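Local coordinates for putative NADH-depentdent flavin oxidoreductase (Cupriavidus metallidurans, PDB 5OCS), which probably works as an FMN-dependent NADPH dehydrogenase of the Old Yellow Enzyme family of ene-reductases, at residues D[8-13]-D[225-230]; D[104-109]-D[136-141]; D[285-290]-D[315-320]; D[344-349]-D[362-367]. All blocks are in the same frame, centred on the assembly; numbering follows the deposited sequence.

Contact 1. Residues D[8-13]-D[225-230]; sequences YRIGNL and ERPVWM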
loop_
_atom_site.group_PDB
_atom_site.type_symbol
_atom_site.label_atom_id
_atom_site.label_comp_id
_atom_site.label_asym_id
_atom_site.label_seq_id
_atom_site.Cartn_x
_atom_site.Cartn_y
_atom_site.Cartn_z
ATOM N N TYR D 8 -9.341 -18.087 13.346
ATOM C CA TYR D 8 -10.521 -17.867 14.152
ATOM C C TYR D 8 -11.683 -17.744 13.190
ATOM O O TYR D 8 -11.499 -17.953 11.980
ATOM C CB TYR D 8 -10.308 -16.640 15.036
ATOM C CG TYR D 8 -11.287 -16.487 16.167
ATOM C CD1 TYR D 8 -11.351 -17.408 17.204
ATOM C CD2 TYR D 8 -12.169 -15.414 16.197
ATOM C CE1 TYR D 8 -12.249 -17.250 18.247
ATOM C CE2 TYR D 8 -13.081 -15.265 17.232
ATOM C CZ TYR D 8 -13.111 -16.183 18.250
ATOM O OH TYR D 8 -14.039 -15.990 19.256
ATOM N N ARG D 9 -12.866 -17.501 13.722
ATOM C CA ARG D 9 -14.114 -17.520 12.990
ATOM C C ARG D 9 -15.102 -16.590 13.693
ATOM O O ARG D 9 -15.155 -16.559 14.937
ATOM C CB ARG D 9 -14.678 -18.932 13.012
ATOM C CG ARG D 9 -15.877 -19.155 12.106
ATOM C CD ARG D 9 -16.447 -20.577 12.175
ATOM N NE ARG D 9 -16.669 -21.078 13.535
ATOM C CZ ARG D 9 -17.609 -20.657 14.391
ATOM N NH1 ARG D 9 -18.462 -19.674 14.082
ATOM N NH2 ARG D 9 -17.685 -21.218 15.597
ATOM N N ILE D 10 -15.870 -15.850 12.899
ATOM C CA ILE D 10 -17.006 -15.064 13.381
ATOM C C ILE D 10 -18.179 -15.446 12.500
ATOM O O ILE D 10 -18.117 -15.293 11.291
ATOM C CB ILE D 10 -16.727 -13.550 13.387
ATOM C CG1 ILE D 10 -16.095 -13.070 12.076
ATOM C CG2 ILE D 10 -15.795 -13.210 14.546
ATOM C CD1 ILE D 10 -16.013 -11.564 11.934
ATOM N N GLY D 11 -19.217 -16.030 13.097
ATOM C CA GLY D 11 -20.284 -16.633 12.329
ATOM C C GLY D 11 -19.726 -17.727 11.445
ATOM O O GLY D 11 -19.001 -18.572 11.918
ATOM N N ASN D 12 -19.995 -17.673 10.159
ATOM C CA ASN D 12 -19.460 -18.655 9.232
ATOM C C ASN D 12 -18.151 -18.166 8.589
ATOM O O ASN D 12 -17.540 -18.848 7.787
ATOM C CB ASN D 12 -20.530 -19.024 8.203
ATOM C CG ASN D 12 -21.768 -19.680 8.846
ATOM O OD1 ASN D 12 -22.067 -19.462 10.018
ATOM N ND2 ASN D 12 -22.493 -20.480 8.067
ATOM N N LEU D 13 -17.689 -16.994 9.006
ATOM C CA LEU D 13 -16.618 -16.320 8.330
ATOM C C LEU D 13 -15.298 -16.705 8.968
ATOM O O LEU D 13 -15.023 -16.340 10.119
ATOM C CB LEU D 13 -16.873 -14.808 8.405
ATOM C CG LEU D 13 -15.988 -13.940 7.526
ATOM C CD1 LEU D 13 -16.224 -14.255 6.055
ATOM C CD2 LEU D 13 -16.270 -12.469 7.816
ATOM N N GLU D 225 -26.246 -16.288 6.894
ATOM C CA GLU D 225 -24.974 -16.962 7.051
ATOM C C GLU D 225 -23.780 -16.015 7.296
ATOM O O GLU D 225 -22.747 -16.444 7.777
ATOM C CB GLU D 225 -24.693 -17.871 5.821
ATOM C CG GLU D 225 -24.511 -17.142 4.476
ATOM C CD GLU D 225 -25.800 -16.918 3.705
ATOM O OE1 GLU D 225 -26.875 -16.882 4.328
ATOM O OE2 GLU D 225 -25.742 -16.745 2.458
ATOM N N ARG D 226 -23.927 -14.740 6.954
ATOM C CA ARG D 226 -22.842 -13.799 7.120
ATOM C C ARG D 226 -23.024 -13.074 8.451
ATOM O O ARG D 226 -24.145 -12.785 8.818
ATOM C CB ARG D 226 -22.839 -12.785 5.985
ATOM C CG ARG D 226 -22.896 -13.423 4.594
ATOM C CD ARG D 226 -22.789 -12.368 3.508
ATOM N NE ARG D 226 -23.190 -12.889 2.182
ATOM C CZ ARG D 226 -23.189 -12.191 1.057
ATOM N NH1 ARG D 226 -22.799 -10.929 1.020
ATOM N NH2 ARG D 226 -23.621 -12.754 -0.067
ATOM N N PRO D 227 -21.931 -12.777 9.140
ATOM C CA PRO D 227 -22.003 -12.199 10.497
ATOM C C PRO D 227 -22.396 -10.724 10.503
ATOM O O PRO D 227 -22.026 -9.973 9.620
ATOM C CB PRO D 227 -20.559 -12.364 11.030
ATOM C CG PRO D 227 -19.710 -12.327 9.782
ATOM C CD PRO D 227 -20.545 -13.112 8.779
ATOM N N VAL D 228 -23.139 -10.345 11.524
ATOM C CA VAL D 228 -23.471 -8.974 11.788
ATOM C C VAL D 228 -23.204 -8.785 13.277
ATOM O O VAL D 228 -23.557 -9.650 14.114
ATOM C CB VAL D 228 -24.942 -8.667 11.474
ATOM C CG1 VAL D 228 -25.330 -7.236 11.902
ATOM C CG2 VAL D 228 -25.235 -8.911 10.036
ATOM N N TRP D 229 -22.609 -7.651 13.620
ATOM C CA TRP D 229 -22.273 -7.354 15.009
ATOM C C TRP D 229 -22.361 -5.854 15.265
ATOM O O TRP D 229 -22.743 -5.097 14.373
ATOM C CB TRP D 229 -20.905 -7.947 15.372
ATOM C CG TRP D 229 -19.717 -7.299 14.731
ATOM C CD1 TRP D 229 -18.959 -6.274 15.216
ATOM C CD2 TRP D 229 -19.130 -7.651 13.474
ATOM N NE1 TRP D 229 -17.952 -5.969 14.341
ATOM C CE2 TRP D 229 -18.040 -6.803 13.264
ATOM C CE3 TRP D 229 -19.451 -8.580 12.495
ATOM C CZ2 TRP D 229 -17.249 -6.880 12.119
ATOM C CZ3 TRP D 229 -18.648 -8.666 11.377
ATOM C CH2 TRP D 229 -17.597 -7.813 11.178
ATOM N N MET D 230 -22.075 -5.446 16.491
ATOM C CA MET D 230 -22.091 -4.027 16.839
ATOM C C MET D 230 -20.800 -3.602 17.482
ATOM O O MET D 230 -20.177 -4.352 18.256
ATOM C CB MET D 230 -23.263 -3.705 17.799
ATOM C CG MET D 230 -23.521 -2.214 18.001
ATOM S SD MET D 230 -24.977 -1.887 19.035
ATOM C CE MET D 230 -26.247 -2.348 17.905
#
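Gly-11 and Pro-227 bring the two backbones closest, their CA atoms 5.1 Å apart, where a tight hairpin meets the chain just before barrel strand 228-233. The hairpin turns through a type II' beta turn from Ile-10 to Leu-13, closed by reciprocal backbone hydrogen bonds between those two residues. Gly-11 occupies the turn position of positive phi, its N 4.4 Å from Pro-227 CB. The proline ring is the hub of the contact. Its CG lies 3.7 Å from Ile-10 O and 4.0 Å from Leu-13 CD2, the leucine side chain crossing the ring at about a right angle. Ile-10 reaches Trp-229 as well: with CG1 set between the backbone N and the carbonyl carbon (chi1 47°) and CD1 extended beyond it, the terminal methyl stops 4.0 Å from CZ3 of Trp-229 and nearly as close to CH2. The indole's NE1 points to a different partner, donating to Glu-176 OE1. At the exposed end of the contact, Asn-12 CB lies 3.4 Å from Glu-225 O. Hairpin 8-15 thus packs against the N-terminal end of a strand in the eight-stranded TIM barrel, the end away from the usual catalytic face of this fold. The two segments share no hydrogen bond, which is consistent with a contact made by van der Waals packing, apolar around Pro-227 and partly polar at Asn-12 and Glu-225.

Contact 2. Residues D[104-109]-D[136-141]; sequences AGRKAS and VPHAAG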
loop_
_atom_site.group_PDB
_atom_site.type_symbol
_atom_site.label_atom_id
_atom_site.label_comp_id
_atom_site.label_asym_id
_atom_site.label_seq_id
_atom_site.Cartn_x
_atom_site.Cartn_y
_atom_site.Cartn_z
ATOM N N ALA D 104 -23.888 9.473 11.914
ATOM C CA ALA D 104 -23.198 10.367 12.881
ATOM C C ALA D 104 -24.132 11.108 13.854
ATOM O O ALA D 104 -23.686 11.640 14.853
ATOM C CB ALA D 104 -22.370 11.406 12.135
ATOM N N GLY D 105 -25.413 11.165 13.537
ATOM C CA GLY D 105 -26.395 11.749 14.430
ATOM C C GLY D 105 -26.043 13.214 14.569
ATOM O O GLY D 105 -25.746 13.882 13.584
ATOM N N ARG D 106 -26.047 13.721 15.805
ATOM C CA ARG D 106 -25.713 15.117 16.029
ATOM C C ARG D 106 -24.302 15.513 15.697
ATOM O O ARG D 106 -24.022 16.697 15.680
ATOM C CB ARG D 106 -26.023 15.555 17.467
ATOM C CG ARG D 106 -25.017 15.040 18.481
ATOM C CD ARG D 106 -25.595 15.178 19.869
ATOM N NE ARG D 106 -24.691 14.721 20.916
ATOM C CZ ARG D 106 -24.752 15.114 22.199
ATOM N NH1 ARG D 106 -25.651 16.040 22.587
ATOM N NH2 ARG D 106 -23.867 14.605 23.080
ATOM N N LYS D 107 -23.403 14.550 15.489
ATOM C CA LYS D 107 -22.024 14.839 15.127
ATOM C C LYS D 107 -21.803 14.958 13.611
ATOM O O LYS D 107 -20.659 15.198 13.149
ATOM C CB LYS D 107 -21.126 13.756 15.688
ATOM C CG LYS D 107 -20.969 13.800 17.195
ATOM C CD LYS D 107 -19.994 12.681 17.562
ATOM C CE LYS D 107 -19.315 12.928 18.866
ATOM N NZ LYS D 107 -18.159 11.995 19.038
ATOM N N ALA D 108 -22.878 14.809 12.844
ATOM C CA ALA D 108 -22.833 14.969 11.394
ATOM C C ALA D 108 -22.531 16.403 10.965
ATOM O O ALA D 108 -22.404 17.307 11.812
ATOM C CB ALA D 108 -24.138 14.475 10.786
ATOM N N SER D 109 -22.337 16.587 9.662
ATOM C CA SER D 109 -22.163 17.898 9.070
ATOM C C SER D 109 -20.960 18.593 9.691
ATOM O O SER D 109 -21.046 19.762 10.128
ATOM C CB SER D 109 -23.460 18.726 9.232
ATOM O OG SER D 109 -23.357 19.938 8.528
ATOM N N VAL D 136 -30.121 18.607 21.524
ATOM C CA VAL D 136 -29.058 18.994 22.430
ATOM C C VAL D 136 -27.784 18.841 21.633
ATOM O O VAL D 136 -27.520 17.777 21.107
ATOM C CB VAL D 136 -28.971 18.101 23.693
ATOM C CG1 VAL D 136 -28.023 18.730 24.719
ATOM C CG2 VAL D 136 -30.350 17.893 24.306
ATOM N N PRO D 137 -27.008 19.916 21.498
ATOM C CA PRO D 137 -25.756 19.839 20.737
ATOM C C PRO D 137 -24.676 19.110 21.492
ATOM O O PRO D 137 -24.729 19.027 22.721
ATOM C CB PRO D 137 -25.401 21.305 20.520
ATOM C CG PRO D 137 -25.944 21.951 21.764
ATOM C CD PRO D 137 -27.212 21.249 22.071
ATOM N N HIS D 138 -23.720 18.547 20.749
ATOM C CA HIS D 138 -22.597 17.832 21.352
ATOM C C HIS D 138 -21.780 18.769 22.252
ATOM O O HIS D 138 -21.302 18.349 23.308
ATOM C CB HIS D 138 -21.688 17.248 20.259
ATOM C CG HIS D 138 -20.439 16.642 20.785
ATOM N ND1 HIS D 138 -19.190 17.181 20.542
ATOM C CD2 HIS D 138 -20.236 15.546 21.547
ATOM C CE1 HIS D 138 -18.272 16.441 21.132
ATOM N NE2 HIS D 138 -18.881 15.454 21.764
ATOM N N ALA D 139 -21.652 20.022 21.803
ATOM C CA ALA D 139 -20.910 21.074 22.526
ATOM C C ALA D 139 -21.729 22.345 22.532
ATOM O O ALA D 139 -22.456 22.639 21.584
ATOM C CB ALA D 139 -19.564 21.339 21.854
ATOM N N ALA D 140 -21.565 23.140 23.582
ATOM C CA ALA D 140 -22.259 24.422 23.668
ATOM C C ALA D 140 -21.909 25.324 22.501
ATOM O O ALA D 140 -20.749 25.385 22.092
ATOM C CB ALA D 140 -21.925 25.119 24.981
ATOM N N GLY D 141 -22.926 25.992 21.965
ATOM C CA GLY D 141 -22.792 26.962 20.899
ATOM C C GLY D 141 -22.882 26.382 19.493
ATOM O O GLY D 141 -22.940 27.140 18.524
HETATM O O HOH W 1 -22.124 16.561 25.064
#
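Arg-106 NH1 donates a hydrogen bond of 2.9 Å to Val-136 O. The carbonyl oxygen lies in the guanidinium plane, but the nitrogen stands well above the plane of the carbonyl, 63° out of it. Pro-137 O is also near NH1, although the angle there is too poor for a hydrogen bond. The arginine reaches these oxygens with CG between its backbone N and carbonyl carbon (chi1 75°) and a chain that is extended from CG to NE. One guanidinium face is covered by backbone: His-138 CA sits 3.6 Å above the plane, over its centre. The NH2 branch adds a weak link of 3.3 Å to water 1, which donates to His-138 O at 2.6 Å, so the guanidinium is tied directly to Val-136 O and, weakly through water, to His-138 O. Both segments belong to loop structure that follows the third strand of the TIM barrel, 96-102; segment 136-141 joins the two short strands 131-132 and 146-147, which pair in parallel outside the barrel. His-138 turns its ring 79° from the guanidinium plane and offers a face to the neighbouring lysine. Lys-107 CE lies 4.0 Å from the ring centroid, a CH-pi contact offset toward the rim. The ammonium group beyond it has other partners, donating NZ to His-181 O and making a cation-pi contact with Tyr-183. With Lys-107 NZ 4.5 Å from His-138 NE2, and the arginine close by, protonation of this surface imidazole would probably be disfavoured.

Contact 3. Residues D[285-290]-D[315-320]; sequences YAQRVK and NNEADI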
loop_
_atom_site.group_PDB
_atom_site.type_symbol
_atom_site.label_atom_id
_atom_site.label_comp_id
_atom_site.label_asym_id
_atom_site.label_seq_id
_atom_site.Cartn_x
_atom_site.Cartn_y
_atom_site.Cartn_z
ATOM N N TYR D 285 -12.011 -3.585 29.799
ATOM C CA TYR D 285 -13.415 -3.601 29.570
ATOM C C TYR D 285 -13.752 -4.733 28.600
ATOM O O TYR D 285 -14.711 -5.445 28.805
ATOM C CB TYR D 285 -13.892 -2.266 29.053
ATOM C CG TYR D 285 -13.614 -1.139 30.029
ATOM C CD1 TYR D 285 -14.012 -1.237 31.380
ATOM C CD2 TYR D 285 -12.954 0.023 29.619
ATOM C CE1 TYR D 285 -13.774 -0.185 32.275
ATOM C CE2 TYR D 285 -12.694 1.056 30.509
ATOM C CZ TYR D 285 -13.145 0.968 31.828
ATOM O OH TYR D 285 -12.871 1.993 32.733
ATOM N N ALA D 286 -12.931 -4.896 27.571
ATOM C CA ALA D 286 -13.120 -5.990 26.611
ATOM C C ALA D 286 -12.976 -7.326 27.356
ATOM O O ALA D 286 -13.759 -8.242 27.150
ATOM C CB ALA D 286 -12.111 -5.890 25.466
ATOM N N GLN D 287 -12.013 -7.395 28.267
ATOM C CA GLN D 287 -11.785 -8.605 29.071
ATOM C C GLN D 287 -13.038 -9.014 29.846
ATOM O O GLN D 287 -13.445 -10.200 29.892
ATOM C CB GLN D 287 -10.576 -8.402 29.995
ATOM C CG GLN D 287 -10.105 -9.644 30.768
ATOM C CD GLN D 287 -10.971 -10.020 31.969
ATOM O OE1 GLN D 287 -11.664 -9.189 32.552
ATOM N NE2 GLN D 287 -10.994 -11.301 32.287
ATOM N N ARG D 288 -13.667 -8.022 30.452
ATOM C CA ARG D 288 -14.841 -8.282 31.240
ATOM C C ARG D 288 -16.018 -8.658 30.361
ATOM O O ARG D 288 -16.747 -9.564 30.693
ATOM C CB ARG D 288 -15.193 -7.080 32.083
ATOM C CG ARG D 288 -16.390 -7.341 32.988
ATOM C CD ARG D 288 -16.549 -6.160 33.897
ATOM N NE ARG D 288 -17.790 -6.229 34.655
ATOM C CZ ARG D 288 -18.229 -5.250 35.431
ATOM N NH1 ARG D 288 -17.512 -4.145 35.564
ATOM N NH2 ARG D 288 -19.383 -5.389 36.073
ATOM N N VAL D 289 -16.203 -7.979 29.227
ATOM C CA VAL D 289 -17.319 -8.317 28.340
ATOM C C VAL D 289 -17.191 -9.750 27.797
ATOM O O VAL D 289 -18.182 -10.460 27.682
ATOM C CB VAL D 289 -17.458 -7.307 27.179
ATOM C CG1 VAL D 289 -18.429 -7.766 26.102
ATOM C CG2 VAL D 289 -17.901 -5.947 27.705
ATOM N N LYS D 290 -15.967 -10.134 27.451
ATOM C CA LYS D 290 -15.662 -11.491 27.027
ATOM C C LYS D 290 -16.036 -12.522 28.116
ATOM O O LYS D 290 -16.722 -13.505 27.838
ATOM C CB LYS D 290 -14.189 -11.607 26.692
ATOM C CG LYS D 290 -13.748 -13.003 26.230
ATOM C CD LYS D 290 -12.335 -13.010 25.659
ATOM C CE LYS D 290 -11.639 -14.374 25.813
ATOM N NZ LYS D 290 -12.401 -15.430 25.097
ATOM N N ASN D 315 -3.627 -13.728 27.142
ATOM C CA ASN D 315 -4.206 -13.456 28.455
ATOM C C ASN D 315 -5.751 -13.438 28.464
ATOM O O ASN D 315 -6.368 -12.998 29.446
ATOM C CB ASN D 315 -3.607 -12.138 28.999
ATOM C CG ASN D 315 -3.732 -11.998 30.518
ATOM O OD1 ASN D 315 -3.659 -13.004 31.269
ATOM N ND2 ASN D 315 -3.924 -10.744 30.993
ATOM N N ASN D 316 -6.383 -13.918 27.391
ATOM C CA ASN D 316 -7.817 -14.061 27.303
ATOM C C ASN D 316 -8.593 -12.745 27.498
ATOM O O ASN D 316 -9.696 -12.742 28.063
ATOM C CB ASN D 316 -8.290 -15.149 28.287
ATOM C CG ASN D 316 -7.819 -16.535 27.875
ATOM O OD1 ASN D 316 -8.266 -17.053 26.877
ATOM N ND2 ASN D 316 -6.905 -17.123 28.637
ATOM N N GLU D 317 -7.987 -11.633 27.065
ATOM C CA GLU D 317 -8.623 -10.319 27.163
ATOM C C GLU D 317 -9.577 -10.088 25.992
ATOM O O GLU D 317 -10.514 -9.333 26.137
ATOM C CB GLU D 317 -7.603 -9.185 27.263
ATOM C CG GLU D 317 -6.791 -9.185 28.549
ATOM C CD GLU D 317 -5.642 -8.194 28.586
ATOM O OE1 GLU D 317 -5.772 -7.065 28.076
ATOM O OE2 GLU D 317 -4.590 -8.531 29.161
ATOM N N ALA D 318 -9.318 -10.716 24.838
ATOM C CA ALA D 318 -10.141 -10.556 23.643
ATOM C C ALA D 318 -9.888 -11.740 22.719
ATOM O O ALA D 318 -8.865 -12.413 22.851
ATOM C CB ALA D 318 -9.829 -9.231 22.926
ATOM N N ASP D 319 -10.816 -11.987 21.807
ATOM C CA ASP D 319 -10.661 -13.011 20.773
ATOM C C ASP D 319 -10.088 -12.476 19.472
ATOM O O ASP D 319 -9.415 -13.213 18.739
ATOM C CB ASP D 319 -12.013 -13.635 20.506
ATOM C CG ASP D 319 -12.654 -14.134 21.767
ATOM O OD1 ASP D 319 -12.003 -15.006 22.368
ATOM O OD2 ASP D 319 -13.723 -13.645 22.165
ATOM N N ILE D 320 -10.363 -11.208 19.196
ATOM C CA ILE D 320 -9.869 -10.523 18.005
ATOM C C ILE D 320 -9.392 -9.160 18.476
ATOM O O ILE D 320 -10.013 -8.554 19.380
ATOM C CB ILE D 320 -10.996 -10.378 16.977
ATOM C CG1 ILE D 320 -11.392 -11.761 16.427
ATOM C CG2 ILE D 320 -10.568 -9.433 15.854
ATOM C CD1 ILE D 320 -12.662 -11.734 15.630
HETATM O O HOH W 2 -12.019 -12.575 29.281
HETATM O O HOH W 3 -8.654 -12.875 31.281
HETATM O O HOH W 4 -15.344 -15.004 23.556
#
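Glu-317 O comes up against the flank of helix 284-293 so closely that the CA atoms of Gln-287 and Glu-317 are only 4.1 Å apart. The oxygen is met by a CA-H...O contact from Gln-287 CA at 3.3 Å; Gln-287 N is near it too, but at an angle that rules out a hydrogen bond. Beside this approach the CG atoms of the two side chains touch at 4.0 Å, the glutamine crossing the glutamate at about a right angle. The Glu-317 carboxylate accepts from Asn-315 ND2 on the anti lone pair of OE2. Helix 306-314 ends just before this point in a Schellman motif whose C-prime residue is Asn-316, and after residues 317-319 the chain enters the eighth strand of the TIM barrel, 320-323. The contact joins the helix before strand 297-300 to the loop leading into strand 320-323, in successive beta/alpha units of the barrel. Lys-290 spans the gap with an extended chain that bends only at its last torsion (chi4 60°), bringing NZ 2.8 Å from Asp-319 OD1 in a salt bridge on the syn side of the carboxylate. The other oxygen, OD2, accepts from Thr-297 N, so each carboxylate oxygen has a protein donor, and water 4 also donates to OD2. Water 2 donates to Gln-287 O and Asn-316 O, while water 3 joins Gln-287 NE2 to Asn-315 O.

Contact 4. Residues D[344-349]-D[362-367]; sequences SVNAPK and LFKDAH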
loop_
_atom_site.group_PDB
_atom_site.type_symbol
_atom_site.label_atom_id
_atom_site.label_comp_id
_atom_site.label_asym_id
_atom_site.label_seq_id
_atom_site.Cartn_x
_atom_site.Cartn_y
_atom_site.Cartn_z
ATOM N N SER D 344 3.326 -17.247 10.154
ATOM C CA SER D 344 3.381 -16.925 8.746
ATOM C C SER D 344 2.113 -16.223 8.349
ATOM O O SER D 344 1.126 -16.228 9.074
ATOM C CB SER D 344 3.705 -18.180 7.926
ATOM O OG SER D 344 2.711 -19.168 7.987
ATOM N N VAL D 345 2.162 -15.576 7.193
ATOM C CA VAL D 345 1.078 -14.730 6.742
ATOM C C VAL D 345 0.894 -14.957 5.254
ATOM O O VAL D 345 1.824 -15.376 4.575
ATOM C CB VAL D 345 1.348 -13.217 6.906
ATOM C CG1 VAL D 345 0.991 -12.719 8.303
ATOM C CG2 VAL D 345 2.788 -12.860 6.505
ATOM N N ASN D 346 -0.305 -14.655 4.778
ATOM C CA ASN D 346 -0.582 -14.563 3.350
ATOM C C ASN D 346 -0.105 -13.241 2.826
ATOM O O ASN D 346 -0.546 -12.208 3.301
ATOM C CB ASN D 346 -2.075 -14.576 3.111
ATOM C CG ASN D 346 -2.652 -15.911 3.292
ATOM O OD1 ASN D 346 -2.488 -16.764 2.446
ATOM N ND2 ASN D 346 -3.345 -16.118 4.408
ATOM N N ALA D 347 0.811 -13.276 1.875
ATOM C CA ALA D 347 1.296 -12.071 1.244
ATOM C C ALA D 347 1.117 -12.298 -0.270
ATOM O O ALA D 347 1.185 -13.426 -0.750
ATOM C CB ALA D 347 2.761 -11.786 1.589
ATOM N N PRO D 348 0.860 -11.205 -0.995
ATOM C CA PRO D 348 0.731 -11.362 -2.433
ATOM C C PRO D 348 2.047 -11.843 -3.030
ATOM O O PRO D 348 3.123 -11.369 -2.616
ATOM C CB PRO D 348 0.409 -9.943 -2.906
ATOM C CG PRO D 348 0.882 -9.047 -1.857
ATOM C CD PRO D 348 0.776 -9.804 -0.583
ATOM N N LYS D 349 1.948 -12.724 -4.025
ATOM C CA LYS D 349 3.133 -13.283 -4.699
ATOM C C LYS D 349 4.069 -12.219 -5.224
ATOM O O LYS D 349 5.269 -12.443 -5.328
ATOM C CB LYS D 349 2.703 -14.202 -5.856
ATOM C CG LYS D 349 1.869 -13.504 -6.952
ATOM C CD LYS D 349 1.038 -14.464 -7.819
ATOM C CE LYS D 349 0.061 -13.691 -8.683
ATOM N NZ LYS D 349 -0.840 -14.609 -9.421
ATOM N N LEU D 362 8.303 -16.908 6.153
ATOM C CA LEU D 362 7.345 -15.887 6.623
ATOM C C LEU D 362 6.065 -15.926 5.801
ATOM O O LEU D 362 4.937 -15.775 6.334
ATOM C CB LEU D 362 7.979 -14.490 6.588
ATOM C CG LEU D 362 7.096 -13.334 7.078
ATOM C CD1 LEU D 362 6.757 -13.572 8.545
ATOM C CD2 LEU D 362 7.778 -11.994 6.934
ATOM N N PHE D 363 6.228 -16.061 4.491
ATOM C CA PHE D 363 5.100 -16.008 3.605
ATOM C C PHE D 363 4.604 -17.407 3.265
ATOM O O PHE D 363 5.374 -18.246 2.791
ATOM C CB PHE D 363 5.474 -15.244 2.351
ATOM C CG PHE D 363 5.935 -13.821 2.598
ATOM C CD1 PHE D 363 5.288 -12.989 3.502
ATOM C CD2 PHE D 363 6.966 -13.307 1.855
ATOM C CE1 PHE D 363 5.680 -11.678 3.681
ATOM C CE2 PHE D 363 7.387 -12.016 2.040
ATOM C CZ PHE D 363 6.738 -11.193 2.945
ATOM N N LYS D 364 3.312 -17.641 3.463
ATOM C CA LYS D 364 2.724 -18.962 3.231
ATOM C C LYS D 364 2.842 -19.384 1.771
ATOM O O LYS D 364 2.472 -18.623 0.865
ATOM C CB LYS D 364 1.260 -18.985 3.610
ATOM C CG LYS D 364 0.950 -18.729 5.071
ATOM C CD LYS D 364 -0.555 -18.793 5.345
ATOM C CE LYS D 364 -0.891 -18.410 6.784
ATOM N NZ LYS D 364 -0.207 -19.288 7.767
ATOM N N ASP D 365 3.399 -20.567 1.556
ATOM C CA ASP D 365 3.473 -21.199 0.233
ATOM C C ASP D 365 4.274 -20.426 -0.829
ATOM O O ASP D 365 4.056 -20.629 -2.009
ATOM C CB ASP D 365 2.075 -21.502 -0.299
ATOM C CG ASP D 365 1.233 -22.295 0.696
ATOM O OD1 ASP D 365 1.686 -23.350 1.188
ATOM O OD2 ASP D 365 0.127 -21.842 1.002
ATOM N N ALA D 366 5.203 -19.574 -0.409
ATOM C CA ALA D 366 6.041 -18.791 -1.360
ATOM C C ALA D 366 6.996 -19.697 -2.155
ATOM O O ALA D 366 7.511 -20.678 -1.629
ATOM C CB ALA D 366 6.822 -17.714 -0.643
ATOM N N HIS D 367 7.198 -19.373 -3.437
ATOM C CA HIS D 367 8.125 -20.107 -4.338
ATOM C C HIS D 367 8.832 -19.069 -5.187
ATOM O O HIS D 367 8.266 -18.022 -5.504
ATOM C CB HIS D 367 7.391 -21.031 -5.322
ATOM C CG HIS D 367 6.341 -21.878 -4.705
ATOM N ND1 HIS D 367 6.630 -22.871 -3.790
ATOM C CD2 HIS D 367 4.996 -21.900 -4.880
ATOM C CE1 HIS D 367 5.505 -23.456 -3.412
ATOM N NE2 HIS D 367 4.500 -22.886 -4.060
HETATM O O HOH W 5 1.591 -15.938 0.883
#
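Val-345 and Phe-363 form a single parallel bridge, CA atoms 5.3 Å apart, in which Val-345 N donates to Leu-362 O and Lys-364 N donates to Val-345 O, both at 2.9 Å. The second of these is nearly straight, with an N-H...O angle of 171°. Water 5 links the next residues, accepting from Ala-347 N and donating to Lys-364 O. One side of the bridge is apolar. Ala-347 CB lies over a face of the Phe-363 ring, a CH-pi contact 3.8 Å from the centroid, while Val-345 CG2 meets the ring edge at CD1, 3.9 Å away. Helix 333-341 adds Trp-335, whose ring packs edge-to-face with Phe-363, and Ala-338, which touches both Val-345 and Leu-362. On the polar side Lys-364 lies across the opposite segment: its CD passes 4.0 Å from Asn-346 ND2, and a bend at the last torsion (chi4 -58°) turns NZ to donate to Ser-344 OG at 2.9 Å. Segment 362-367 then leaves through a type II beta turn from Phe-363 to Ala-366. This is part of the chain that follows the last helix, consistent with the C-terminal extension for which this ene-reductase has been studied. It also faces the dimer partner: Pro-348 packs on Trp-37 of the second subunit, and Leu-362 on its Tyr-329. Two backbone bonds, a bridging water and a lysine-serine bond are consistent with a defined register at Val-345 and Phe-363, while the aromatic ring joins the segments to helix 333-341.

Contacts 1 and 3 are direct neighbours, with centres 17 Å apart: Tyr-8 OH lies 3.3 Å from Asp-319 CB, and Ile-10 CG2 packs 3.6 Å from Ile-320 CD1, so hairpin 8-15 meets both the fifth and the eighth barrel strands. Contact 2 lies across the chain's centre from contact 1, their centres about 32 Å apart. Contacts 1 and 2 lie at different distances from the FMN-binding residues: the side chain of Trp-229 is about 6 Å from that of Arg-231, and Lys-107 about 11 Å from Cys-25. Contact 4 touches none of the others, its centre about 25 Å from contact 1 and 46 Å from contact 2; the Phe-363 side chain is about 10 Å from an FMN not bound at this chain's own site.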